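Local coordinates for protein transcriptional regulator (Mesorhizobium loti, PDB 3BHQ) that probably binds regulatory DNA as a dimeric TetR-family transcriptional regulator, with an N-terminal helix-turn-helix domain and an all-helical C-terminal domain, at residues 71-76 with 132-137; 109-113 with 175-179. All coordinates share one frame. Residue numbers count along the deposited sequence, not the author numbering.

Contact 1: residues 71-76 with 132-137; sequences VNDIIE and KGFERM
A buried amide donor between helices can be met by carbonyls of both, as the ND2 of Asn72 is. Residues 71-76 of helix 56-83 and 132-137 of helix 123-150 form a near-parallel pair (14°, axes 9.9 Å apart) in the all-helical TetR-family fold, and approach most closely at Asn72 and Met137, whose CA atoms are 5.9 Å apart. The second segment is not regular: a wider pi-type turn spans 132-135. Asn72, an m rotamer pointing toward the partner helix, donates from ND2 to Gly133 O (3.2 Å) in this turn and also to Ala68 O in its own helix. Asn72 OD1 lies 3.0 Å from Met137 N, but at a poor angle for a hydrogen bond. Beside it, selenomethionine Met137 packs its CB on Ile75 CG1 and its CE on Val71 CG1, both at 4.2 Å. On the exposed flank the extended Arg136 sends NH2 to Glu76 OE2 (3.4 Å, a weak hydrogen bond within a salt bridge) and to Asp73 OD1 (a long 3.6 Å). Water 1 donates to Asp73 OD1 (2.7 Å) and accepts from Arg136 NH1 (3.0 Å); water 2 donates to Glu76 OE2 (3.0 Å) and accepts from Arg136 NE (2.9 Å). Polarity is therefore graded, directly bonded amide inside and solvent-assisted ion pairs outside.

Contact 2: residues 109-113 with 175-179; sequences LKLRR and MNEAM. With EDO (1,2-ethanediol), chain G.
Two consecutive backbone carbonyls of one helix are gripped by a single arginine of another. Arg113 NH1 donates to Met179 O at 2.7 Å with a nearly straight bond (171°), and Arg113 NH2 donates to Ala178 O at 3.1 Å; these residues lie near the C-terminal end of helix 159-181, where a guanidinium can reach carbonyl oxygens. Segments 109-113 and 175-179 are helical and cross at -69° with axes 10.9 Å apart; the nearest CA pairs are Arg113 with Met179 (7.0 Å) and Leu109 with Ala178 (7.5 Å). Arg113 has chi1 and chi2 both t; chi3 (m) and chi4 (-75°) turn the guanidinium so that Met179 CE lies over one face. Met179, with chi1 and chi2 both m, also brings CE to 3.7 Å from Leu109 O. Leu109 (m, t) fills the apolar side, with CD2 3.5 Å from Met175 SE, CD1 3.8 Å from Ala178 CB, and CD2 3.9 Å from Met179 CE. Met175 and Met179 are selenomethionines. Arg112 NH1 lies 3.7 Å from Met175 SE, which sits over one guanidinium face. A 1,2-ethanediol, probably from the crystallisation liquor, donates from O2 to Asn176 OD1 (2.8 Å). The crossing thus joins helix 106-117 to helix 159-181 at the dimer interface: Arg113 also bonds Ile116 O of the second subunit, Asn176 bonds its Arg112, and helix 56-83 covers Leu111 on another side of helix 106-117.

How the contacts relate
The two contacts show how pairings within one helical chain can differ in their share of the dimer. Their centres are about 17 Å apart and their nearest atoms about 5 Å, without touching. Their segments alternate along the sequence, 71-76, 109-113, 132-137 and 175-179, on helices 56-83, 106-117, 123-150 and 159-181. Contact 1, about 6 Å from the chain centre, reaches the second subunit through Phe134, whereas six residues of contact 2, about 11 Å out, are within its reach. Phe134 packs on Asn176 of the second subunit, so contact 1 of one chain adjoins contact 2 of the other. Contact 1 joins helix 56-83, which follows the predicted DNA-binding motif, to helix 123-150 of the C-terminal region.

Contact 1: residues 71-76 with 132-137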
loop_
_atom_site.group_PDB
_atom_site.type_symbol
_atom_site.label_atom_id
_atom_site.label_comp_id
_atom_site.label_asym_id
_atom_site.label_seq_id
_atom_site.Cartn_x
_atom_site.Cartn_y
_atom_site.Cartn_z
ATOM N N VAL A 71 -0.049 -1.594 -17.932
ATOM C CA VAL A 71 0.817 -2.241 -16.933
ATOM C C VAL A 71 0.745 -3.749 -17.043
ATOM O O VAL A 71 1.775 -4.421 -17.076
ATOM C CB VAL A 71 0.487 -1.736 -15.499
ATOM C CG1 VAL A 71 1.287 -2.511 -14.452
ATOM C CG2 VAL A 71 0.813 -0.244 -15.409
ATOM N N ASN A 72 -0.467 -4.286 -17.148
ATOM C CA ASN A 72 -0.622 -5.721 -17.280
ATOM C C ASN A 72 -0.040 -6.316 -18.552
ATOM O O ASN A 72 0.429 -7.446 -18.505
ATOM C CB ASN A 72 -2.038 -6.164 -16.990
ATOM C CG ASN A 72 -2.275 -6.299 -15.518
ATOM O OD1 ASN A 72 -1.923 -7.341 -14.940
ATOM N ND2 ASN A 72 -2.826 -5.250 -14.878
ATOM N N ASP A 73 -0.047 -5.567 -19.656
ATOM C CA ASP A 73 0.595 -6.044 -20.906
ATOM C C ASP A 73 2.088 -6.219 -20.668
ATOM O O ASP A 73 2.671 -7.222 -21.110
ATOM C CB ASP A 73 0.348 -5.106 -22.096
ATOM C CG ASP A 73 -1.096 -5.117 -22.579
ATOM O OD1 ASP A 73 -1.867 -6.008 -22.186
ATOM O OD2 ASP A 73 -1.454 -4.214 -23.360
ATOM N N ILE A 74 2.688 -5.275 -19.935
ATOM C CA ILE A 74 4.116 -5.356 -19.589
ATOM C C ILE A 74 4.389 -6.541 -18.673
ATOM O O ILE A 74 5.322 -7.312 -18.926
ATOM C CB ILE A 74 4.694 -4.036 -18.965
ATOM C CG1 ILE A 74 4.541 -2.864 -19.931
ATOM C CG2 ILE A 74 6.190 -4.233 -18.636
ATOM C CD1 ILE A 74 4.938 -1.516 -19.365
ATOM N N ILE A 75 3.563 -6.718 -17.641
ATOM C CA ILE A 75 3.714 -7.852 -16.708
ATOM C C ILE A 75 3.588 -9.191 -17.454
ATOM O O ILE A 75 4.374 -10.117 -17.197
ATOM C CB ILE A 75 2.728 -7.791 -15.496
ATOM C CG1 ILE A 75 2.902 -6.498 -14.671
ATOM C CG2 ILE A 75 2.890 -9.010 -14.608
ATOM C CD1 ILE A 75 4.286 -6.120 -14.315
ATOM N N GLU A 76 2.628 -9.297 -18.373
ATOM C CA GLU A 76 2.502 -10.524 -19.186
ATOM C C GLU A 76 3.774 -10.856 -19.991
ATOM O O GLU A 76 4.146 -12.032 -20.090
ATOM C CB GLU A 76 1.299 -10.472 -20.138
ATOM C CG GLU A 76 -0.048 -10.653 -19.434
ATOM C CD GLU A 76 -1.251 -10.686 -20.385
ATOM O OE1 GLU A 76 -1.123 -10.306 -21.575
ATOM O OE2 GLU A 76 -2.337 -11.103 -19.921
ATOM N N LYS A 132 -8.742 -4.831 -12.199
ATOM C CA LYS A 132 -8.066 -4.859 -13.495
ATOM C C LYS A 132 -6.590 -4.600 -13.520
ATOM O O LYS A 132 -5.926 -4.901 -14.531
ATOM C CB LYS A 132 -8.786 -3.896 -14.449
ATOM C CG LYS A 132 -10.319 -4.108 -14.573
ATOM C CD LYS A 132 -10.738 -5.463 -15.082
ATOM C CE LYS A 132 -10.275 -5.757 -16.493
ATOM N NZ LYS A 132 -10.913 -7.025 -16.994
ATOM N N GLY A 133 -6.080 -4.014 -12.438
ATOM C CA GLY A 133 -4.682 -3.747 -12.247
ATOM C C GLY A 133 -4.049 -4.758 -11.328
ATOM O O GLY A 133 -3.389 -5.666 -11.789
ATOM N N PHE A 134 -4.330 -4.618 -10.034
ATOM C CA PHE A 134 -3.713 -5.432 -8.991
ATOM C C PHE A 134 -4.004 -6.941 -9.109
ATOM O O PHE A 134 -3.068 -7.766 -9.179
ATOM C CB PHE A 134 -4.196 -4.908 -7.626
ATOM C CG PHE A 134 -3.606 -5.617 -6.423
ATOM C CD1 PHE A 134 -2.514 -5.060 -5.754
ATOM C CD2 PHE A 134 -4.185 -6.756 -5.922
ATOM C CE1 PHE A 134 -2.004 -5.701 -4.625
ATOM C CE2 PHE A 134 -3.650 -7.388 -4.790
ATOM C CZ PHE A 134 -2.575 -6.836 -4.163
ATOM N N GLU A 135 -5.288 -7.306 -9.139
ATOM C CA GLU A 135 -5.668 -8.732 -9.201
ATOM C C GLU A 135 -5.186 -9.393 -10.485
ATOM O O GLU A 135 -4.704 -10.521 -10.450
ATOM C CB GLU A 135 -7.152 -8.949 -8.994
ATOM C CG GLU A 135 -7.585 -8.704 -7.594
ATOM C CD GLU A 135 -8.996 -9.145 -7.341
ATOM O OE1 GLU A 135 -9.886 -8.759 -8.103
ATOM O OE2 GLU A 135 -9.214 -9.879 -6.348
ATOM N N ARG A 136 -5.282 -8.661 -11.600
ATOM C CA ARG A 136 -4.843 -9.193 -12.885
ATOM C C ARG A 136 -3.346 -9.509 -12.919
ATOM O O ARG A 136 -2.979 -10.564 -13.443
ATOM C CB ARG A 136 -5.239 -8.257 -14.014
ATOM C CG ARG A 136 -5.040 -8.881 -15.365
ATOM C CD ARG A 136 -5.337 -7.927 -16.511
ATOM N NE ARG A 136 -4.544 -8.299 -17.701
ATOM C CZ ARG A 136 -4.504 -7.609 -18.845
ATOM N NH1 ARG A 136 -5.204 -6.487 -18.983
ATOM N NH2 ARG A 136 -3.724 -8.041 -19.847
HETATM N N MSE A 137 -2.499 -8.685 -12.293
HETATM C CA MSE A 137 -1.054 -8.949 -12.324
HETATM C C MSE A 137 -0.692 -10.128 -11.393
HETATM O O MSE A 137 0.207 -10.909 -11.712
HETATM C CB MSE A 137 -0.216 -7.668 -12.170
HETATM C CG MSE A 137 0.057 -7.090 -10.821
HETATM SE SE MSE A 137 0.908 -5.303 -11.115
HETATM C CE MSE A 137 -0.645 -4.178 -11.121
HETATM O O HOH W 1 -4.440 -5.515 -21.757
HETATM O O HOH W 2 -4.508 -11.172 -17.872
#

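Contact 2: residues 109-113 with 175-179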
loop_
_atom_site.group_PDB
_atom_site.type_symbol
_atom_site.label_atom_id
_atom_site.label_comp_id
_atom_site.label_asym_id
_atom_site.label_seq_id
_atom_site.Cartn_x
_atom_site.Cartn_y
_atom_site.Cartn_z
ATOM N N LEU A 109 2.851 5.961 -9.726
ATOM C CA LEU A 109 2.676 6.217 -8.287
ATOM C C LEU A 109 1.776 7.434 -8.051
ATOM O O LEU A 109 0.947 7.407 -7.141
ATOM C CB LEU A 109 4.028 6.415 -7.608
ATOM C CG LEU A 109 4.998 5.221 -7.620
ATOM C CD1 LEU A 109 6.367 5.641 -7.076
ATOM C CD2 LEU A 109 4.483 4.104 -6.824
ATOM N N LYS A 110 1.949 8.474 -8.863
ATOM C CA LYS A 110 1.075 9.659 -8.756
ATOM C C LYS A 110 -0.386 9.282 -9.027
ATOM O O LYS A 110 -1.295 9.693 -8.283
ATOM C CB LYS A 110 1.523 10.776 -9.684
ATOM C CG LYS A 110 2.889 11.443 -9.312
ATOM C CD LYS A 110 3.373 12.422 -10.414
ATOM C CE LYS A 110 4.723 13.017 -10.052
ATOM N NZ LYS A 110 5.382 13.690 -11.240
ATOM N N LEU A 111 -0.616 8.466 -10.047
ATOM C CA LEU A 111 -1.979 7.998 -10.345
ATOM C C LEU A 111 -2.541 7.147 -9.168
ATOM O O LEU A 111 -3.731 7.298 -8.790
ATOM C CB LEU A 111 -2.019 7.209 -11.657
ATOM C CG LEU A 111 -3.411 6.798 -12.162
ATOM C CD1 LEU A 111 -4.289 8.021 -12.470
ATOM C CD2 LEU A 111 -3.329 5.840 -13.384
ATOM N N ARG A 112 -1.725 6.248 -8.600
ATOM C CA ARG A 112 -2.156 5.450 -7.447
ATOM C C ARG A 112 -2.635 6.343 -6.302
ATOM O O ARG A 112 -3.684 6.079 -5.705
ATOM C CB ARG A 112 -1.055 4.480 -6.960
ATOM C CG ARG A 112 -1.246 2.996 -7.344
ATOM C CD ARG A 112 0.020 2.199 -6.986
ATOM N NE ARG A 112 -0.070 0.853 -6.360
ATOM C CZ ARG A 112 -0.128 0.623 -5.042
ATOM N NH1 ARG A 112 -0.222 1.618 -4.162
ATOM N NH2 ARG A 112 -0.104 -0.648 -4.575
ATOM N N ARG A 113 -1.852 7.380 -5.991
ATOM C CA ARG A 113 -2.245 8.318 -4.917
ATOM C C ARG A 113 -3.612 8.954 -5.184
ATOM O O ARG A 113 -4.438 9.075 -4.263
ATOM C CB ARG A 113 -1.193 9.413 -4.755
ATOM C CG ARG A 113 -1.434 10.357 -3.576
ATOM C CD ARG A 113 -0.375 11.433 -3.413
ATOM N NE ARG A 113 0.985 10.872 -3.506
ATOM C CZ ARG A 113 1.606 10.167 -2.566
ATOM N NH1 ARG A 113 1.013 9.866 -1.420
ATOM N NH2 ARG A 113 2.822 9.713 -2.795
HETATM N N MSE A 175 7.042 0.518 -1.888
HETATM C CA MSE A 175 5.710 1.060 -2.221
HETATM C C MSE A 175 5.159 1.928 -1.093
HETATM O O MSE A 175 4.654 3.024 -1.300
HETATM C CB MSE A 175 4.724 -0.050 -2.605
HETATM C CG MSE A 175 3.407 0.439 -3.093
HETATM SE SE MSE A 175 3.475 1.532 -4.642
HETATM C CE MSE A 175 3.884 0.190 -5.778
ATOM N N ASN A 176 5.268 1.442 0.144
ATOM C CA ASN A 176 4.814 2.266 1.270
ATOM C C ASN A 176 5.675 3.521 1.459
ATOM O O ASN A 176 5.154 4.594 1.776
ATOM C CB ASN A 176 4.709 1.429 2.546
ATOM C CG ASN A 176 3.511 0.530 2.506
ATOM O OD1 ASN A 176 2.379 1.033 2.529
ATOM N ND2 ASN A 176 3.728 -0.786 2.373
ATOM N N GLU A 177 6.979 3.382 1.274
ATOM C CA GLU A 177 7.862 4.553 1.356
ATOM C C GLU A 177 7.417 5.623 0.334
ATOM O O GLU A 177 7.344 6.796 0.690
ATOM C CB GLU A 177 9.314 4.142 1.174
ATOM C CG GLU A 177 10.270 5.327 1.342
ATOM C CD GLU A 177 11.740 4.954 1.353
ATOM O OE1 GLU A 177 12.112 3.807 1.057
ATOM O OE2 GLU A 177 12.527 5.835 1.691
ATOM N N ALA A 178 7.069 5.196 -0.886
ATOM C CA ALA A 178 6.593 6.149 -1.911
ATOM C C ALA A 178 5.278 6.755 -1.557
ATOM O O ALA A 178 5.084 7.970 -1.688
ATOM C CB ALA A 178 6.503 5.509 -3.237
HETATM N N MSE A 179 4.332 5.915 -1.140
HETATM C CA MSE A 179 3.034 6.435 -0.790
HETATM C C MSE A 179 2.997 7.366 0.400
HETATM O O MSE A 179 2.147 8.252 0.465
HETATM C CB MSE A 179 2.030 5.304 -0.527
HETATM C CG MSE A 179 1.711 4.468 -1.682
HETATM SE SE MSE A 179 0.672 5.437 -3.035
HETATM C CE MSE A 179 2.101 5.696 -4.108
HETATM C C1 EDO G . 0.008 -1.003 0.840
HETATM O O1 EDO G . -1.024 -0.020 1.034
HETATM C C2 EDO G . 0.873 -0.586 -0.320
HETATM O O2 EDO G . 1.444 0.723 -0.090
#